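Local coordinates for histidine acid phosphatase (Hafnia alvei, PDB 4ARU), which belongs to branch 2 of the histidine phosphatase superfamily, enzymes in which a central mixed beta-sheet is flanked by helices and accompanied by a smaller, largely helical region, at residues A[150-153]-A[159-162]; A[166-171]-A[218-223]. One frame throughout, in Å; residues are numbered along the deposited sequence.

Interaction 1 of 2, residues A[150-153]-A[159-162]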
loop_
_atom_site.group_PDB
_atom_site.type_symbol
_atom_site.label_atom_id
_atom_site.label_comp_id
_atom_site.label_asym_id
_atom_site.label_seq_id
_atom_site.Cartn_x
_atom_site.Cartn_y
_atom_site.Cartn_z
ATOM N N ALA A 150 0.573 19.917 0.594
ATOM C CA ALA A 150 1.823 20.285 -0.089
ATOM C C ALA A 150 2.509 21.465 0.612
ATOM O O ALA A 150 3.735 21.570 0.565
ATOM C CB ALA A 150 1.547 20.669 -1.534
ATOM N N GLY A 151 1.749 22.337 1.257
ATOM C CA GLY A 151 2.323 23.528 1.903
ATOM C C GLY A 151 2.604 24.660 0.949
ATOM O O GLY A 151 3.195 25.658 1.342
ATOM N N THR A 152 2.172 24.524 -0.307
ATOM C CA THR A 152 2.468 25.493 -1.366
ATOM C C THR A 152 1.447 25.259 -2.488
ATOM O O THR A 152 0.939 24.153 -2.626
ATOM C CB THR A 152 3.945 25.340 -1.838
ATOM O OG1 THR A 152 4.394 26.517 -2.511
ATOM C CG2 THR A 152 4.135 24.138 -2.731
ATOM N N PRO A 153 1.161 26.281 -3.307
ATOM C CA PRO A 153 0.278 26.043 -4.439
ATOM C C PRO A 153 0.800 24.914 -5.302
ATOM O O PRO A 153 1.993 24.795 -5.618
ATOM C CB PRO A 153 0.303 27.390 -5.171
ATOM C CG PRO A 153 0.500 28.383 -4.088
ATOM C CD PRO A 153 1.496 27.712 -3.185
ATOM N N GLN A 159 9.067 22.751 -8.494
ATOM C CA GLN A 159 10.207 23.486 -7.953
ATOM C C GLN A 159 10.792 22.872 -6.686
ATOM O O GLN A 159 11.937 23.219 -6.329
ATOM C CB GLN A 159 9.848 24.950 -7.765
ATOM C CG GLN A 159 9.517 25.688 -9.067
ATOM C CD GLN A 159 10.411 25.315 -10.264
ATOM O OE1 GLN A 159 9.926 24.791 -11.297
ATOM N NE2 GLN A 159 11.715 25.525 -10.127
ATOM N N ARG A 160 10.017 22.027 -6.028
ATOM C CA ARG A 160 10.434 21.331 -4.821
ATOM C C ARG A 160 11.331 20.144 -5.158
ATOM O O ARG A 160 12.048 19.623 -4.294
ATOM C CB ARG A 160 9.204 20.855 -4.028
ATOM C CG ARG A 160 9.490 20.052 -2.777
ATOM C CD ARG A 160 8.228 19.838 -2.000
ATOM N NE ARG A 160 7.722 21.082 -1.440
ATOM C CZ ARG A 160 6.537 21.211 -0.860
ATOM N NH1 ARG A 160 5.677 20.168 -0.840
ATOM N NH2 ARG A 160 6.216 22.401 -0.321
ATOM N N TYR A 161 11.271 19.676 -6.392
ATOM C CA TYR A 161 11.892 18.409 -6.787
ATOM C C TYR A 161 12.794 18.529 -8.001
ATOM O O TYR A 161 12.859 17.610 -8.831
ATOM C CB TYR A 161 10.803 17.348 -7.030
ATOM C CG TYR A 161 9.990 17.071 -5.819
ATOM C CD1 TYR A 161 10.517 16.393 -4.744
ATOM C CD2 TYR A 161 8.703 17.538 -5.728
ATOM C CE1 TYR A 161 9.751 16.152 -3.599
ATOM C CE2 TYR A 161 7.932 17.339 -4.596
ATOM C CZ TYR A 161 8.458 16.644 -3.529
ATOM O OH TYR A 161 7.759 16.458 -2.349
ATOM N N GLN A 162 13.544 19.614 -8.106
ATOM C CA GLN A 162 14.356 19.844 -9.276
ATOM C C GLN A 162 15.388 18.752 -9.523
ATOM O O GLN A 162 15.491 18.259 -10.651
ATOM C CB GLN A 162 14.950 21.238 -9.216
ATOM C CG GLN A 162 13.882 22.310 -9.472
ATOM C CD GLN A 162 13.162 22.156 -10.855
ATOM O OE1 GLN A 162 12.006 21.704 -10.970
ATOM N NE2 GLN A 162 13.880 22.542 -11.918
#
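Arg160 meets Ala150 end-on, and both terminal nitrogens of its guanidinium converge on one carbonyl oxygen. NH1 and NH2 each lie 2.8 Å from Ala150 O, and the oxygen sits practically in the guanidinium plane, at its edge. Because both donors belong to one rigid group, with their N-H bonds running nearly side by side, neither bond is straight: the N-H...O angles are both near 140°. NH1 uses a lone pair in the carbonyl plane, whereas NH2 comes in tilted from it. The paired bonds centre the oxygen between the two nitrogens and resist swinging within the plane, but do not by themselves fix rotation about the line from the oxygen to CZ. Thr152 contributes only carbon, its CG2 lying 3.6 Å from Arg160 NH2 in an oblique approach.

The arginine chain runs out extended and turns once, at chi3 (-68°). Near its root, Arg160 CG rests over one face of the Tyr161 ring, 3.6 Å above the plane and offset toward the rim. That tyrosine packs on Leu252 and Ala255 of helix 243-262, whose Leu259 meets Ala150. A cationic group at this carbonyl end probably also interacts favourably with the helix dipole. The site is a helix C-terminus with a positive-phi glycine, Gly151, just after it, its last carbonyl bonded by an arginine from the far end of the loop joining helices 139-150 and 162-172.

Interaction 2 of 2, residues A[166-171]-A[218-223]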
loop_
_atom_site.group_PDB
_atom_site.type_symbol
_atom_site.label_atom_id
_atom_site.label_comp_id
_atom_site.label_asym_id
_atom_site.label_seq_id
_atom_site.Cartn_x
_atom_site.Cartn_y
_atom_site.Cartn_z
ATOM N N ALA A 166 15.282 16.114 -12.678
ATOM C CA ALA A 166 16.428 16.097 -13.594
ATOM C C ALA A 166 17.000 14.693 -13.734
ATOM O O ALA A 166 17.351 14.281 -14.819
ATOM C CB ALA A 166 17.504 17.065 -13.148
ATOM N N LEU A 167 17.021 13.956 -12.624
ATOM C CA LEU A 167 17.478 12.561 -12.696
ATOM C C LEU A 167 16.527 11.718 -13.532
ATOM O O LEU A 167 16.951 10.927 -14.361
ATOM C CB LEU A 167 17.627 11.956 -11.309
ATOM C CG LEU A 167 17.999 10.475 -11.220
ATOM C CD1 LEU A 167 19.354 10.231 -11.844
ATOM C CD2 LEU A 167 17.968 10.035 -9.771
ATOM N N MET A 168 15.238 11.908 -13.333
ATOM C CA MET A 168 14.253 11.158 -14.134
ATOM C C MET A 168 14.500 11.466 -15.624
ATOM O O MET A 168 14.478 10.572 -16.476
ATOM C CB MET A 168 12.815 11.514 -13.758
ATOM C CG MET A 168 11.757 10.776 -14.567
ATOM S SD MET A 168 11.857 8.955 -14.549
ATOM C CE MET A 168 11.148 8.564 -12.982
ATOM N N SER A 169 14.651 12.736 -15.950
ATOM C CA SER A 169 14.966 13.121 -17.337
ATOM C C SER A 169 16.155 12.385 -17.923
ATOM O O SER A 169 16.072 11.862 -19.026
ATOM C CB SER A 169 15.148 14.643 -17.413
ATOM O OG SER A 169 15.386 15.078 -18.739
ATOM N N SER A 170 17.230 12.271 -17.133
ATOM C CA SER A 170 18.442 11.627 -17.603
ATOM C C SER A 170 18.241 10.114 -17.764
ATOM O O SER A 170 18.734 9.549 -18.732
ATOM C CB SER A 170 19.639 11.981 -16.683
ATOM O OG SER A 170 19.544 11.376 -15.418
ATOM N N VAL A 171 17.525 9.488 -16.843
ATOM C CA VAL A 171 17.235 8.048 -16.923
ATOM C C VAL A 171 16.405 7.726 -18.176
ATOM O O VAL A 171 16.660 6.726 -18.852
ATOM C CB VAL A 171 16.490 7.593 -15.649
ATOM C CG1 VAL A 171 15.851 6.215 -15.822
ATOM C CG2 VAL A 171 17.424 7.650 -14.447
ATOM N N SER A 218 6.329 9.915 -10.869
ATOM C CA SER A 218 5.906 8.995 -9.794
ATOM C C SER A 218 5.566 7.631 -10.414
ATOM O O SER A 218 5.983 6.568 -9.938
ATOM C CB SER A 218 4.669 9.493 -9.034
ATOM O OG SER A 218 4.123 8.477 -8.229
ATOM N N THR A 219 4.790 7.653 -11.481
ATOM C CA THR A 219 4.370 6.433 -12.135
ATOM C C THR A 219 5.582 5.708 -12.735
ATOM O O THR A 219 5.729 4.500 -12.548
ATOM C CB THR A 219 3.412 6.770 -13.266
ATOM O OG1 THR A 219 2.242 7.374 -12.705
ATOM C CG2 THR A 219 3.016 5.559 -14.030
ATOM N N LEU A 220 6.462 6.436 -13.410
ATOM C CA LEU A 220 7.620 5.842 -14.066
ATOM C C LEU A 220 8.528 5.263 -13.018
ATOM O O LEU A 220 9.099 4.154 -13.229
ATOM C CB LEU A 220 8.317 6.833 -14.951
ATOM C CG LEU A 220 7.411 7.463 -16.036
ATOM C CD1 LEU A 220 8.220 8.438 -16.867
ATOM C CD2 LEU A 220 6.704 6.391 -16.858
ATOM N N ALA A 221 8.760 5.998 -11.929
ATOM C CA ALA A 221 9.662 5.505 -10.903
ATOM C C ALA A 221 9.185 4.194 -10.298
ATOM O O ALA A 221 9.991 3.291 -10.071
ATOM C CB ALA A 221 9.837 6.538 -9.785
ATOM N N GLU A 222 7.886 4.095 -10.067
ATOM C CA GLU A 222 7.326 2.850 -9.577
ATOM C C GLU A 222 7.469 1.718 -10.607
ATOM O O GLU A 222 7.753 0.551 -10.234
ATOM C CB GLU A 222 5.865 3.075 -9.135
ATOM C CG GLU A 222 5.146 1.838 -8.704
ATOM C CD GLU A 222 5.583 1.281 -7.362
ATOM O OE1 GLU A 222 6.261 2.005 -6.558
ATOM O OE2 GLU A 222 5.260 0.101 -7.096
ATOM N N ILE A 223 7.308 2.034 -11.883
ATOM C CA ILE A 223 7.507 1.002 -12.904
ATOM C C ILE A 223 8.954 0.479 -12.863
ATOM O O ILE A 223 9.191 -0.727 -12.976
ATOM C CB ILE A 223 7.083 1.470 -14.318
ATOM C CG1 ILE A 223 5.555 1.635 -14.300
ATOM C CG2 ILE A 223 7.646 0.528 -15.386
ATOM C CD1 ILE A 223 5.017 2.351 -15.507
#
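Leu167 O, one residue ahead of the Met168 that reaches across to Leu220 and Ala221, accepts two bonds within helix 162-172. One is the regular helical bond from Val171 N (2.9 Å); the other comes from Ser170 OG (2.8 Å), but Ser170 has two deposited conformers, so this second bond is doubtful as a permanent feature.

Across to helix 213-229 the chemistry turns apolar, and one side chain carries it. Met168 leaves its helix with CG anti to the backbone N, then bends at chi2 (56°) and again at chi3 (78°), which presents the terminal methyl to the opposing backbone. CE lies 3.7 Å from Ala221 N, with the methyl of that alanine close by. It is 3.9 Å from Leu220 CB, which SD also passes. The methionine and leucine side chains cross at about a right angle, and it is CB of Leu220, not its branch methyls, that meets the methionine. A small residue at Ala221 lets the methyl settle close to the helix, and the CA atoms of Met168 and Ala221 are 8.0 Å apart.

Met168 also touches Ala217 and Phe224, and Leu249 of helix 243-262 adjoins it; beyond, Leu220 packs against Met31 and Trp39. Residues 217, 220, 221 and 224 are spaced i, i+3, i+4 and i+7, so the methionine makes a single knob-into-hole contact between helices 162-172 and 213-229 of this histidine phosphatase fold.

The two contacts follow one another along the chain, with centres about 17 Å apart, and helix 162-172 ties them together: interaction 1 ends where that helix begins, and interaction 2 lies along its body. Their chemistry changes with depth. Near the surface, a charged side chain satisfies a backbone carbonyl through directed hydrogen bonds; in the buried contact no hydrogen bond crosses, and cohesion comes from close van der Waals contact between buried apolar groups. The areas buried are nonetheless similar, 114 and 119 Å². The polar closure of the loop and the apolar seam between helices differ in kind, yet side chains of both touch helix 243-262.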